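PDB 7N7Z: acetyl-CoA C-acetyltransferase from Syntrophomonas wolfei subsp. wolfei, which probably catalyses the thiolase reaction in which two acetyl-CoA molecules are joined to acetoacetyl-CoA and free CoA, or the reverse cleavage. Local coordinates for residues R20-A30 / A118-P126; V194-P205 / I217-R225. One frame throughout, in Å; residues are numbered along the deposited sequence.

Contact 1: R20-A30 / A118-P126; sequences RYLGGLASVRA and AVESMSNIP
S123 OG receives the backbone N-H of L22 at 2.7 Å in a nearly straight bond (167°), while the same hydroxyl is also hydrogen-bonded to D255 OD2 on the neighbouring strand 254-264. With chi1 at -55° the hydroxyl sits beside its own backbone N, and S123 CB is left to pack on A26, CB to CB 3.9 Å. Next to it N124 gives its amide to two acceptors: ND2 reaches A26 O at 2.6 Å, coming from above the carbonyl plane, and S121 OG at 3.2 Å, which lies in the amide plane. Replacing N124 by an alanine removes ND2 and would probably leave A26 O and S121 OG without this shared donor, and the turn around A26 less firmly tied to the strand end. This is the thiolase N-terminal domain, where the loop leaving strand 8-20 folds over the end of core strand 113-121 before helix 30-45 starts. There A30 CB packs against both S121 CB (3.8 Å) and V119 CG2, the close-packed part. A water bridges L25 O, V28 O and S121 OG. The looser side belongs to R29, whose chain, bent at chi2 and chi3, lays CD 3.7 Å from N124 CG, its guanidinium plane turned 38° from the amide; a second water accepts from R29 NH2 and lies within bonding reach of N124 O. Y21 meets M122 O at its ring edge, and its hydroxyl bonds R133 of the second subunit and R137 O of the third.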
ATOM      1  N   ARG B  20      19.377  -0.713  18.295  1.00 34.59           N
ATOM      2  CA  ARG B  20      19.085   0.539  17.613  1.00 36.54           C
ATOM      3  C   ARG B  20      17.928   0.362  16.638  1.00 31.27           C
ATOM      4  O   ARG B  20      17.722  -0.714  16.072  1.00 33.81           O
ATOM      5  CB  ARG B  20      20.315   1.033  16.851  1.00 38.13           C
ATOM      6  CG  ARG B  20      21.223   1.959  17.637  1.00 42.64           C
ATOM      7  CD  ARG B  20      22.441   2.345  16.806  1.00 43.33           C
ATOM      8  NE  ARG B  20      23.451   3.047  17.590  1.00 51.92           N
ATOM      9  CZ  ARG B  20      23.771   4.328  17.448  1.00 55.96           C
ATOM     10  NH1 ARG B  20      23.159   5.106  16.569  1.00 54.33           N
ATOM     11  NH2 ARG B  20      24.734   4.842  18.208  1.00 52.78           N
ATOM     12  N   TYR B  21      17.170   1.438  16.445  1.00 34.06           N
ATOM     13  CA  TYR B  21      16.152   1.468  15.405  1.00 35.39           C
ATOM     14  C   TYR B  21      16.766   1.069  14.074  1.00 33.63           C
ATOM     15  O   TYR B  21      17.666   1.745  13.567  1.00 33.43           O
ATOM     16  CB  TYR B  21      15.542   2.868  15.311  1.00 36.27           C
ATOM     17  CG  TYR B  21      14.459   3.016  14.265  1.00 36.14           C
ATOM     18  CD1 TYR B  21      13.371   2.155  14.234  1.00 35.14           C
ATOM     19  CD2 TYR B  21      14.520   4.029  13.316  1.00 37.34           C
ATOM     20  CE1 TYR B  21      12.380   2.291  13.286  1.00 35.62           C
ATOM     21  CE2 TYR B  21      13.531   4.174  12.363  1.00 36.24           C
ATOM     22  CZ  TYR B  21      12.464   3.305  12.353  1.00 36.84           C
ATOM     23  OH  TYR B  21      11.477   3.449  11.403  1.00 38.43           O
ATOM     24  N   LEU B  22      16.287  -0.041  13.515  1.00 33.26           N
ATOM     25  CA  LEU B  22      16.826  -0.574  12.266  1.00 34.86           C
ATOM     26  C   LEU B  22      18.290  -0.970  12.426  1.00 34.60           C
ATOM     27  O   LEU B  22      19.088  -0.836  11.494  1.00 32.49           O
ATOM     28  CB  LEU B  22      16.660   0.436  11.124  1.00 32.58           C
ATOM     29  CG  LEU B  22      15.269   1.071  11.030  1.00 37.54           C
ATOM     30  CD1 LEU B  22      15.256   2.242  10.060  1.00 35.39           C
ATOM     31  CD2 LEU B  22      14.236   0.026  10.624  1.00 34.04           C
ATOM     32  N   GLY B  23      18.650  -1.464  13.610  1.00 34.55           N
ATOM     33  CA  GLY B  23      20.030  -1.784  13.915  1.00 33.16           C
ATOM     34  C   GLY B  23      20.296  -3.266  14.082  1.00 34.36           C
ATOM     35  O   GLY B  23      19.909  -4.077  13.237  1.00 34.34           O
ATOM     36  N   GLY B  24      20.953  -3.628  15.187  1.00 34.47           N
ATOM     37  CA  GLY B  24      21.417  -4.995  15.352  1.00 32.77           C
ATOM     38  C   GLY B  24      20.302  -6.021  15.397  1.00 33.79           C
ATOM     39  O   GLY B  24      20.485  -7.159  14.954  1.00 32.95           O
ATOM     40  N   LEU B  25      19.141  -5.645  15.929  1.00 34.89           N
ATOM     41  CA  LEU B  25      18.029  -6.571  16.105  1.00 32.96           C
ATOM     42  C   LEU B  25      16.904  -6.341  15.105  1.00 30.75           C
ATOM     43  O   LEU B  25      15.821  -6.913  15.263  1.00 30.24           O
ATOM     44  CB  LEU B  25      17.485  -6.468  17.530  1.00 33.30           C
ATOM     45  CG  LEU B  25      18.516  -6.631  18.648  1.00 33.50           C
ATOM     46  CD1 LEU B  25      17.859  -6.416  20.002  1.00 35.86           C
ATOM     47  CD2 LEU B  25      19.181  -7.997  18.580  1.00 32.96           C
ATOM     48  N   ALA B  26      17.135  -5.524  14.075  1.00 32.45           N
ATOM     49  CA  ALA B  26      16.084  -5.224  13.110  1.00 30.70           C
ATOM     50  C   ALA B  26      15.564  -6.473  12.411  1.00 31.93           C
ATOM     51  O   ALA B  26      14.436  -6.461  11.903  1.00 29.07           O
ATOM     52  CB  ALA B  26      16.601  -4.227  12.073  1.00 30.92           C
ATOM     53  N   SER B  27      16.354  -7.542  12.370  1.00 30.57           N
ATOM     54  CA  SER B  27      15.962  -8.780  11.710  1.00 29.55           C
ATOM     55  C   SER B  27      15.168  -9.712  12.616  1.00 30.33           C
ATOM     56  O   SER B  27      14.716 -10.763  12.149  1.00 28.07           O
ATOM     57  CB  SER B  27      17.205  -9.516  11.202  1.00 31.34           C
ATOM     58  OG  SER B  27      18.231  -9.502  12.180  1.00 38.63           O
ATOM     59  N   VAL B  28      14.990  -9.362  13.886  1.00 29.23           N
ATOM     60  CA  VAL B  28      14.342 -10.226  14.867  1.00 31.78           C
ATOM     61  C   VAL B  28      12.977  -9.631  15.186  1.00 30.23           C
ATOM     62  O   VAL B  28      12.881  -8.558  15.796  1.00 30.36           O
ATOM     63  CB  VAL B  28      15.192 -10.380  16.136  1.00 27.98           C
ATOM     64  CG1 VAL B  28      14.673 -11.531  16.989  1.00 27.58           C
ATOM     65  CG2 VAL B  28      16.652 -10.598  15.770  1.00 32.95           C
ATOM     66  N   ARG B  29      11.918 -10.329  14.784  1.00 31.18           N
ATOM     67  CA  ARG B  29      10.570  -9.853  15.046  1.00 30.12           C
ATOM     68  C   ARG B  29      10.267  -9.906  16.541  1.00 30.62           C
ATOM     69  O   ARG B  29      10.935 -10.592  17.320  1.00 30.78           O
ATOM     70  CB  ARG B  29       9.549 -10.679  14.263  1.00 30.25           C
ATOM     71  CG  ARG B  29       9.781 -10.680  12.755  1.00 27.66           C
ATOM     72  CD  ARG B  29       9.404  -9.348  12.119  1.00 28.93           C
ATOM     73  NE  ARG B  29       8.000  -9.010  12.331  1.00 24.29           N
ATOM     74  CZ  ARG B  29       6.990  -9.545  11.657  1.00 28.37           C
ATOM     75  NH1 ARG B  29       7.189 -10.454  10.717  1.00 28.98           N
ATOM     76  NH2 ARG B  29       5.748  -9.156  11.934  1.00 30.53           N
ATOM     77  N   ALA B  30       9.227  -9.166  16.935  1.00 28.17           N
ATOM     78  CA  ALA B  30       8.933  -8.986  18.354  1.00 31.30           C
ATOM     79  C   ALA B  30       8.727 -10.321  19.061  1.00 29.77           C
ATOM     80  O   ALA B  30       9.199 -10.512  20.188  1.00 27.87           O
ATOM     81  CB  ALA B  30       7.699  -8.098  18.522  1.00 28.99           C
ATOM     82  N   ALA B 118       7.340  -8.524  27.922  1.00 27.51           N
ATOM     83  CA  ALA B 118       7.213  -7.137  27.489  1.00 31.37           C
ATOM     84  C   ALA B 118       8.177  -6.929  26.332  1.00 27.16           C
ATOM     85  O   ALA B 118       9.383  -7.138  26.491  1.00 29.28           O
ATOM     86  CB  ALA B 118       7.514  -6.168  28.635  1.00 29.96           C
ATOM     87  N   VAL B 119       7.654  -6.531  25.174  1.00 28.34           N
ATOM     88  CA  VAL B 119       8.453  -6.501  23.957  1.00 28.82           C
ATOM     89  C   VAL B 119       8.010  -5.343  23.079  1.00 33.60           C
ATOM     90  O   VAL B 119       6.838  -4.953  23.067  1.00 30.29           O
ATOM     91  CB  VAL B 119       8.353  -7.837  23.183  1.00 28.97           C
ATOM     92  CG1 VAL B 119       6.926  -8.068  22.697  1.00 29.09           C
ATOM     93  CG2 VAL B 119       9.326  -7.839  22.013  1.00 29.54           C
ATOM     94  N   GLU B 120       8.968  -4.796  22.336  1.00 30.95           N
ATOM     95  CA  GLU B 120       8.681  -3.819  21.292  1.00 31.38           C
ATOM     96  C   GLU B 120       9.796  -3.911  20.262  1.00 31.20           C
ATOM     97  O   GLU B 120      10.950  -3.599  20.570  1.00 33.58           O
ATOM     98  CB  GLU B 120       8.575  -2.407  21.856  1.00 32.56           C
ATOM     99  CG  GLU B 120       7.784  -1.454  20.969  1.00 37.12           C
ATOM    100  CD  GLU B 120       6.337  -1.872  20.818  1.00 35.67           C
ATOM    101  OE1 GLU B 120       5.645  -1.980  21.850  1.00 36.26           O
ATOM    102  OE2 GLU B 120       5.894  -2.097  19.672  1.00 40.72           O
ATOM    103  N   SER B 121       9.458  -4.350  19.053  1.00 29.42           N
ATOM    104  CA  SER B 121      10.385  -4.368  17.925  1.00 28.94           C
ATOM    105  C   SER B 121       9.965  -3.231  16.999  1.00 30.09           C
ATOM    106  O   SER B 121       9.281  -3.435  15.994  1.00 30.31           O
ATOM    107  CB  SER B 121      10.374  -5.722  17.218  1.00 29.25           C
ATOM    108  OG  SER B 121      11.068  -5.655  15.983  1.00 32.67           O
ATOM    109  N   MET B 122      10.374  -2.011  17.359  1.00 29.63           N
ATOM    110  CA  MET B 122       9.949  -0.836  16.607  1.00 33.71           C
ATOM    111  C   MET B 122      10.552  -0.806  15.210  1.00 30.44           C
ATOM    112  O   MET B 122      10.002  -0.140  14.326  1.00 30.12           O
ATOM    113  CB  MET B 122      10.309   0.449  17.366  1.00 35.99           C
ATOM    114  CG  MET B 122      10.205   0.334  18.887  1.00 33.79           C
ATOM    115  SD  MET B 122      10.697   1.819  19.790  1.00 40.07           S
ATOM    116  CE  MET B 122       9.508   3.016  19.198  1.00 37.82           C
ATOM    117  N   SER B 123      11.657  -1.519  14.990  1.00 28.73           N
ATOM    118  CA  SER B 123      12.222  -1.627  13.652  1.00 30.91           C
ATOM    119  C   SER B 123      11.308  -2.386  12.699  1.00 30.17           C
ATOM    120  O   SER B 123      11.423  -2.211  11.481  1.00 30.69           O
ATOM    121  CB  SER B 123      13.583  -2.323  13.712  1.00 31.69           C
ATOM    122  OG  SER B 123      14.460  -1.662  14.609  1.00 31.20           O
ATOM    123  N   ASN B 124      10.407  -3.222  13.223  1.00 32.68           N
ATOM    124  CA  ASN B 124       9.544  -4.060  12.398  1.00 30.62           C
ATOM    125  C   ASN B 124       8.067  -3.712  12.559  1.00 29.27           C
ATOM    126  O   ASN B 124       7.202  -4.545  12.269  1.00 28.87           O
ATOM    127  CB  ASN B 124       9.776  -5.538  12.724  1.00 28.01           C
ATOM    128  CG  ASN B 124      11.088  -6.057  12.167  1.00 30.97           C
ATOM    129  OD1 ASN B 124      11.228  -6.253  10.958  1.00 29.67           O
ATOM    130  ND2 ASN B 124      12.057  -6.280  13.047  1.00 27.46           N
ATOM    131  N   ILE B 125       7.757  -2.505  13.013  1.00 28.49           N
ATOM    132  CA  ILE B 125       6.359  -2.057  13.012  1.00 30.37           C
ATOM    133  C   ILE B 125       5.927  -1.814  11.569  1.00 25.52           C
ATOM    134  O   ILE B 125       6.631  -1.108  10.825  1.00 27.91           O
ATOM    135  CB  ILE B 125       6.202  -0.792  13.859  1.00 28.66           C
ATOM    136  CG1 ILE B 125       6.460  -1.105  15.336  1.00 28.81           C
ATOM    137  CG2 ILE B 125       4.807  -0.207  13.690  1.00 31.44           C
ATOM    138  CD1 ILE B 125       6.620   0.128  16.207  1.00 31.32           C
ATOM    139  N   PRO B 126       4.807  -2.375  11.118  1.00 28.45           N
ATOM    140  CA  PRO B 126       4.408  -2.191   9.719  1.00 26.75           C
ATOM    141  C   PRO B 126       3.853  -0.797   9.473  1.00 27.74           C
ATOM    142  O   PRO B 126       3.694   0.024  10.380  1.00 28.02           O
ATOM    143  CB  PRO B 126       3.336  -3.266   9.507  1.00 27.52           C
ATOM    144  CG  PRO B 126       2.773  -3.513  10.868  1.00 30.13           C
ATOM    145  CD  PRO B 126       3.882  -3.261  11.850  1.00 25.58           C
TER
HETATM  146  O   HOH W   1      13.794  -6.336  16.508  1.00 27.16           O
HETATM  147  O   HOH W   2       5.308  -6.412  13.334  1.00 26.42           O

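Contact 2: V194-P205 / I217-R225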
ATOM      1  N   VAL B 194      27.763  -0.151  30.015  1.00 38.20           N
ATOM      2  CA  VAL B 194      27.778  -1.112  28.916  1.00 38.27           C
ATOM      3  C   VAL B 194      29.159  -1.744  28.789  1.00 39.97           C
ATOM      4  O   VAL B 194      29.307  -2.972  28.810  1.00 37.94           O
ATOM      5  CB  VAL B 194      27.346  -0.434  27.603  1.00 36.81           C
ATOM      6  CG1 VAL B 194      27.786  -1.260  26.403  1.00 39.44           C
ATOM      7  CG2 VAL B 194      25.842  -0.221  27.586  1.00 34.62           C
ATOM      8  N   ASP B 195      30.192  -0.910  28.660  1.00 37.47           N
ATOM      9  CA  ASP B 195      31.535  -1.433  28.440  1.00 39.90           C
ATOM     10  C   ASP B 195      32.054  -2.185  29.659  1.00 38.57           C
ATOM     11  O   ASP B 195      32.831  -3.134  29.514  1.00 38.43           O
ATOM     12  CB  ASP B 195      32.484  -0.294  28.073  1.00 44.32           C
ATOM     13  CG  ASP B 195      32.024   0.476  26.852  1.00 46.67           C
ATOM     14  OD1 ASP B 195      31.603  -0.166  25.866  1.00 46.15           O
ATOM     15  OD2 ASP B 195      32.082   1.724  26.877  1.00 55.33           O
ATOM     16  N   GLU B 196      31.639  -1.784  30.861  1.00 38.51           N
ATOM     17  CA  GLU B 196      32.091  -2.448  32.076  1.00 40.77           C
ATOM     18  C   GLU B 196      31.334  -3.738  32.364  1.00 39.83           C
ATOM     19  O   GLU B 196      31.705  -4.457  33.299  1.00 37.79           O
ATOM     20  CB  GLU B 196      31.958  -1.499  33.270  1.00 45.12           C
ATOM     21  CG  GLU B 196      32.894  -0.299  33.204  1.00 49.10           C
ATOM     22  CD  GLU B 196      32.627   0.717  34.298  1.00 55.60           C
ATOM     23  OE1 GLU B 196      31.596   0.589  34.993  1.00 58.51           O
ATOM     24  OE2 GLU B 196      33.452   1.641  34.466  1.00 54.94           O
ATOM     25  N   GLY B 197      30.293  -4.050  31.593  1.00 39.17           N
ATOM     26  CA  GLY B 197      29.572  -5.293  31.772  1.00 37.27           C
ATOM     27  C   GLY B 197      28.569  -5.294  32.900  1.00 37.75           C
ATOM     28  O   GLY B 197      28.221  -6.368  33.400  1.00 37.87           O
ATOM     29  N   ILE B 198      28.084  -4.123  33.315  1.00 38.31           N
ATOM     30  CA  ILE B 198      27.128  -4.075  34.418  1.00 38.77           C
ATOM     31  C   ILE B 198      25.808  -4.726  34.024  1.00 36.03           C
ATOM     32  O   ILE B 198      25.080  -5.235  34.885  1.00 33.55           O
ATOM     33  CB  ILE B 198      26.932  -2.617  34.880  1.00 38.30           C
ATOM     34  CG1 ILE B 198      28.209  -2.121  35.571  1.00 43.01           C
ATOM     35  CG2 ILE B 198      25.707  -2.502  35.791  1.00 37.76           C
ATOM     36  CD1 ILE B 198      28.067  -0.798  36.302  1.00 48.15           C
ATOM     37  N   PHE B 199      25.474  -4.725  32.735  1.00 36.89           N
ATOM     38  CA  PHE B 199      24.227  -5.305  32.252  1.00 37.03           C
ATOM     39  C   PHE B 199      24.366  -6.763  31.835  1.00 35.05           C
ATOM     40  O   PHE B 199      23.393  -7.347  31.349  1.00 35.28           O
ATOM     41  CB  PHE B 199      23.694  -4.496  31.063  1.00 36.53           C
ATOM     42  CG  PHE B 199      23.420  -3.052  31.381  1.00 32.16           C
ATOM     43  CD1 PHE B 199      22.541  -2.705  32.392  1.00 34.36           C
ATOM     44  CD2 PHE B 199      24.037  -2.045  30.660  1.00 36.06           C
ATOM     45  CE1 PHE B 199      22.285  -1.378  32.683  1.00 36.63           C
ATOM     46  CE2 PHE B 199      23.785  -0.716  30.945  1.00 39.34           C
ATOM     47  CZ  PHE B 199      22.907  -0.383  31.957  1.00 41.40           C
ATOM     48  N   ASP B 200      25.542  -7.368  32.016  1.00 36.43           N
ATOM     49  CA  ASP B 200      25.758  -8.722  31.516  1.00 37.84           C
ATOM     50  C   ASP B 200      24.875  -9.734  32.235  1.00 35.39           C
ATOM     51  O   ASP B 200      24.404 -10.700  31.623  1.00 34.36           O
ATOM     52  CB  ASP B 200      27.232  -9.100  31.657  1.00 38.58           C
ATOM     53  CG  ASP B 200      28.107  -8.440  30.608  1.00 42.35           C
ATOM     54  OD1 ASP B 200      27.558  -7.742  29.727  1.00 44.01           O
ATOM     55  OD2 ASP B 200      29.341  -8.616  30.663  1.00 45.55           O
ATOM     56  N   ARG B 201      24.634  -9.534  33.533  1.00 32.74           N
ATOM     57  CA  ARG B 201      23.849 -10.500  34.293  1.00 36.13           C
ATOM     58  C   ARG B 201      22.404 -10.541  33.807  1.00 31.61           C
ATOM     59  O   ARG B 201      21.847 -11.621  33.576  1.00 31.45           O
ATOM     60  CB  ARG B 201      23.897 -10.163  35.783  1.00 35.76           C
ATOM     61  CG  ARG B 201      25.278 -10.257  36.403  1.00 37.07           C
ATOM     62  CD  ARG B 201      25.349  -9.462  37.698  1.00 37.60           C
ATOM     63  NE  ARG B 201      25.137  -8.037  37.471  1.00 35.83           N
ATOM     64  CZ  ARG B 201      24.508  -7.220  38.307  1.00 39.53           C
ATOM     65  NH1 ARG B 201      24.019  -7.648  39.460  1.00 39.69           N
ATOM     66  NH2 ARG B 201      24.365  -5.940  37.977  1.00 39.32           N
ATOM     67  N   GLU B 202      21.778  -9.373  33.650  1.00 32.78           N
ATOM     68  CA  GLU B 202      20.368  -9.328  33.280  1.00 34.01           C
ATOM     69  C   GLU B 202      20.140  -9.665  31.813  1.00 30.86           C
ATOM     70  O   GLU B 202      19.055 -10.134  31.451  1.00 34.46           O
ATOM     71  CB  GLU B 202      19.789  -7.943  33.586  1.00 30.71           C
ATOM     72  CG  GLU B 202      20.410  -6.808  32.786  1.00 32.54           C
ATOM     73  CD  GLU B 202      20.110  -5.446  33.381  1.00 32.54           C
ATOM     74  OE1 GLU B 202      20.629  -5.152  34.479  1.00 31.07           O
ATOM     75  OE2 GLU B 202      19.357  -4.669  32.753  1.00 31.84           O
ATOM     76  N   ILE B 203      21.133  -9.446  30.962  1.00 32.12           N
ATOM     77  CA  ILE B 203      20.949  -9.603  29.526  1.00 34.23           C
ATOM     78  C   ILE B 203      20.991 -11.079  29.158  1.00 30.98           C
ATOM     79  O   ILE B 203      21.742 -11.866  29.746  1.00 31.11           O
ATOM     80  CB  ILE B 203      22.018  -8.806  28.754  1.00 33.15           C
ATOM     81  CG1 ILE B 203      21.560  -7.356  28.574  1.00 34.22           C
ATOM     82  CG2 ILE B 203      22.308  -9.451  27.396  1.00 35.04           C
ATOM     83  CD1 ILE B 203      22.599  -6.449  27.941  1.00 34.31           C
ATOM     84  N   VAL B 204      20.168 -11.458  28.186  1.00 32.36           N
ATOM     85  CA  VAL B 204      20.301 -12.718  27.470  1.00 32.97           C
ATOM     86  C   VAL B 204      20.595 -12.372  26.015  1.00 33.27           C
ATOM     87  O   VAL B 204      19.845 -11.601  25.414  1.00 34.68           O
ATOM     88  CB  VAL B 204      19.043 -13.601  27.571  1.00 32.81           C
ATOM     89  CG1 VAL B 204      17.797 -12.848  27.114  1.00 33.03           C
ATOM     90  CG2 VAL B 204      19.227 -14.882  26.764  1.00 35.33           C
ATOM     91  N   PRO B 205      21.668 -12.888  25.420  1.00 32.25           N
ATOM     92  CA  PRO B 205      22.037 -12.438  24.074  1.00 34.74           C
ATOM     93  C   PRO B 205      21.053 -12.918  23.019  1.00 33.79           C
ATOM     94  O   PRO B 205      20.363 -13.928  23.185  1.00 32.98           O
ATOM     95  CB  PRO B 205      23.427 -13.053  23.858  1.00 35.97           C
ATOM     96  CG  PRO B 205      23.475 -14.227  24.769  1.00 38.03           C
ATOM     97  CD  PRO B 205      22.605 -13.897  25.949  1.00 34.70           C
ATOM     98  N   ILE B 217      24.240 -10.530  19.408  1.00 38.54           N
ATOM     99  CA  ILE B 217      24.015  -9.217  20.000  1.00 38.60           C
ATOM    100  C   ILE B 217      23.917  -9.408  21.506  1.00 39.23           C
ATOM    101  O   ILE B 217      22.989 -10.065  21.998  1.00 38.28           O
ATOM    102  CB  ILE B 217      22.752  -8.545  19.443  1.00 38.23           C
ATOM    103  CG1 ILE B 217      22.724  -8.635  17.915  1.00 39.74           C
ATOM    104  CG2 ILE B 217      22.684  -7.092  19.898  1.00 38.71           C
ATOM    105  CD1 ILE B 217      23.996  -8.157  17.244  1.00 39.72           C
ATOM    106  N   SER B 218      24.875  -8.840  22.240  1.00 37.66           N
ATOM    107  CA  SER B 218      24.929  -8.975  23.687  1.00 38.77           C
ATOM    108  C   SER B 218      25.046  -7.643  24.415  1.00 38.06           C
ATOM    109  O   SER B 218      25.050  -7.636  25.652  1.00 38.51           O
ATOM    110  CB  SER B 218      26.111  -9.870  24.093  1.00 41.58           C
ATOM    111  OG  SER B 218      27.292  -9.495  23.401  1.00 44.45           O
ATOM    112  N   LYS B 219      25.137  -6.526  23.698  1.00 38.15           N
ATOM    113  CA  LYS B 219      25.381  -5.224  24.302  1.00 40.34           C
ATOM    114  C   LYS B 219      24.355  -4.217  23.807  1.00 33.78           C
ATOM    115  O   LYS B 219      23.969  -4.234  22.636  1.00 38.68           O
ATOM    116  CB  LYS B 219      26.793  -4.721  23.974  1.00 44.67           C
ATOM    117  CG  LYS B 219      27.904  -5.472  24.689  1.00 46.09           C
ATOM    118  CD  LYS B 219      29.266  -5.183  24.066  1.00 62.40           C
ATOM    119  CE  LYS B 219      29.998  -6.463  23.667  1.00 68.70           C
ATOM    120  NZ  LYS B 219      29.753  -6.830  22.241  1.00 68.59           N
ATOM    121  N   ASP B 220      23.919  -3.343  24.709  1.00 33.30           N
ATOM    122  CA  ASP B 220      23.054  -2.236  24.327  1.00 36.43           C
ATOM    123  C   ASP B 220      23.821  -1.277  23.426  1.00 38.58           C
ATOM    124  O   ASP B 220      24.986  -0.963  23.680  1.00 35.93           O
ATOM    125  CB  ASP B 220      22.538  -1.520  25.573  1.00 33.75           C
ATOM    126  CG  ASP B 220      21.816  -2.459  26.525  1.00 38.02           C
ATOM    127  OD1 ASP B 220      20.882  -3.156  26.075  1.00 34.64           O
ATOM    128  OD2 ASP B 220      22.187  -2.506  27.717  1.00 36.57           O
ATOM    129  N   GLU B 221      23.162  -0.809  22.364  1.00 39.96           N
ATOM    130  CA  GLU B 221      23.850  -0.120  21.278  1.00 40.88           C
ATOM    131  C   GLU B 221      23.313   1.279  20.997  1.00 41.82           C
ATOM    132  O   GLU B 221      23.694   1.880  19.986  1.00 44.28           O
ATOM    133  CB  GLU B 221      23.774  -0.964  20.000  1.00 41.55           C
ATOM    134  CG  GLU B 221      22.388  -1.511  19.703  1.00 42.30           C
ATOM    135  CD  GLU B 221      22.351  -2.362  18.448  1.00 43.12           C
ATOM    136  OE1 GLU B 221      23.296  -3.148  18.233  1.00 49.93           O
ATOM    137  OE2 GLU B 221      21.372  -2.247  17.680  1.00 39.59           O
ATOM    138  N   HIS B 222      22.457   1.823  21.860  1.00 38.36           N
ATOM    139  CA  HIS B 222      21.930   3.161  21.624  1.00 42.13           C
ATOM    140  C   HIS B 222      22.862   4.288  22.068  1.00 43.89           C
ATOM    141  O   HIS B 222      22.908   5.328  21.397  1.00 41.69           O
ATOM    142  CB  HIS B 222      20.581   3.340  22.325  1.00 38.39           C
ATOM    143  CG  HIS B 222      19.957   4.679  22.086  1.00 40.16           C
ATOM    144  ND1 HIS B 222      19.403   5.035  20.875  1.00 40.68           N
ATOM    145  CD2 HIS B 222      19.807   5.754  22.898  1.00 41.05           C
ATOM    146  CE1 HIS B 222      18.939   6.269  20.950  1.00 40.58           C
ATOM    147  NE2 HIS B 222      19.167   6.727  22.168  1.00 38.97           N
ATOM    148  N   PRO B 223      23.603   4.155  23.173  1.00 40.52           N
ATOM    149  CA  PRO B 223      24.292   5.334  23.718  1.00 42.51           C
ATOM    150  C   PRO B 223      25.288   5.923  22.732  1.00 46.19           C
ATOM    151  O   PRO B 223      25.925   5.211  21.951  1.00 45.51           O
ATOM    152  CB  PRO B 223      24.993   4.797  24.972  1.00 44.41           C
ATOM    153  CG  PRO B 223      25.093   3.343  24.783  1.00 45.83           C
ATOM    154  CD  PRO B 223      23.938   2.931  23.928  1.00 42.19           C
ATOM    155  N   ILE B 224      25.416   7.246  22.779  1.00 45.88           N
ATOM    156  CA  ILE B 224      26.298   7.984  21.882  1.00 48.42           C
ATOM    157  C   ILE B 224      27.684   8.043  22.509  1.00 51.51           C
ATOM    158  O   ILE B 224      27.858   8.582  23.608  1.00 47.65           O
ATOM    159  CB  ILE B 224      25.761   9.397  21.605  1.00 48.05           C
ATOM    160  CG1 ILE B 224      24.248   9.370  21.365  1.00 48.91           C
ATOM    161  CG2 ILE B 224      26.473  10.001  20.400  1.00 55.18           C
ATOM    162  CD1 ILE B 224      23.616  10.750  21.270  1.00 46.24           C
ATOM    163  N   ARG B 225      28.672   7.497  21.807  1.00 47.63           N
ATOM    164  CA  ARG B 225      30.032   7.447  22.322  1.00 54.75           C
ATOM    165  C   ARG B 225      30.733   8.786  22.128  1.00 56.56           C
ATOM    166  O   ARG B 225      30.503   9.498  21.147  1.00 54.60           O
ATOM    167  CB  ARG B 225      30.825   6.339  21.629  1.00 51.38           C
ATOM    168  CG  ARG B 225      30.197   4.961  21.750  1.00 55.09           C
ATOM    169  CD  ARG B 225      30.645   4.257  23.020  1.00 54.33           C
ATOM    170  NE  ARG B 225      29.901   3.022  23.248  1.00 52.76           N
ATOM    171  CZ  ARG B 225      30.443   1.856  23.578  1.00 50.18           C
ATOM    172  NH1 ARG B 225      31.749   1.716  23.734  1.00 52.01           N
ATOM    173  NH2 ARG B 225      29.651   0.803  23.759  1.00 49.37           N
TER
HETATM  174  O   HOH W   3      26.152  -8.885  27.894  1.00 42.69           O
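D195 and R225 form a salt bridge on the exposed side of the contact, OD1 to NH1 2.8 Å, but the hydrogen bond within it is weak, bent to 121° at the hydrogen. The carboxylate and guanidinium planes stand 63° apart and D195 OD2 lies over a face of the guanidinium, an arrangement that fits the bent bond. Beside the pair, V194 CG1 touches R225 NH2 at 3.8 Å, and V194 CG2 comes to D220 CB. V194 is buried, its two methyls directed at the 217-225 loop from the last turn of helix 176-196. Deeper in, D220 OD2 lies 3.5 Å from F199 CD2, with ring and carboxylate planes 70° apart, and I203 slides past D220 to set CD1 3.6 Å from S218 O. At the far end P205 CA approaches I217 O at 3.3 Å. A water lies within hydrogen-bonding distance of D200 OD1 and S218 O, and could bridge them.

The next shell fixes these groups. G197, at positive phi, closes the helix with a Schellman motif, and the type I turn from G197 to D200 brings the F199 ring to V194, whose CG2 lies at the ring edge. D220 OD1 takes the backbone N-H of I18 and a salt bridge from R15 of strand 8-20; R15 also pairs with E202.

D220, next to R15, is thus likely to stay ionised, although R15 is shared with E202, whose like charge lies nearby, whereas the outer ion pair, poorly aligned for hydrogen bonding, probably holds mainly by electrostatic attraction.

From the N terminus, strand 8-20 runs into 20-30, which waits for 118-126 some 88 residues later; contact 1 thereby closes a long excursion through helices and strands of the N-terminal domain. Contact 2 follows in series, neither nested in nor crossing the first: 194-205 leaves helix 176-196, and after 11 intervening residues contact 2 closes a short loop, its second segment starting at the last residue of the antiparallel strand pair 206-208 and 215-217. Centres about 17 Å apart, the two still touch. E221 OE2 probably accepts hydrogen bonds from R20 N (2.6 Å) and G24 N, and L25 packs on I217. The loop after strand 8-20 is thus tied to both the core strand end and the hairpin's exit.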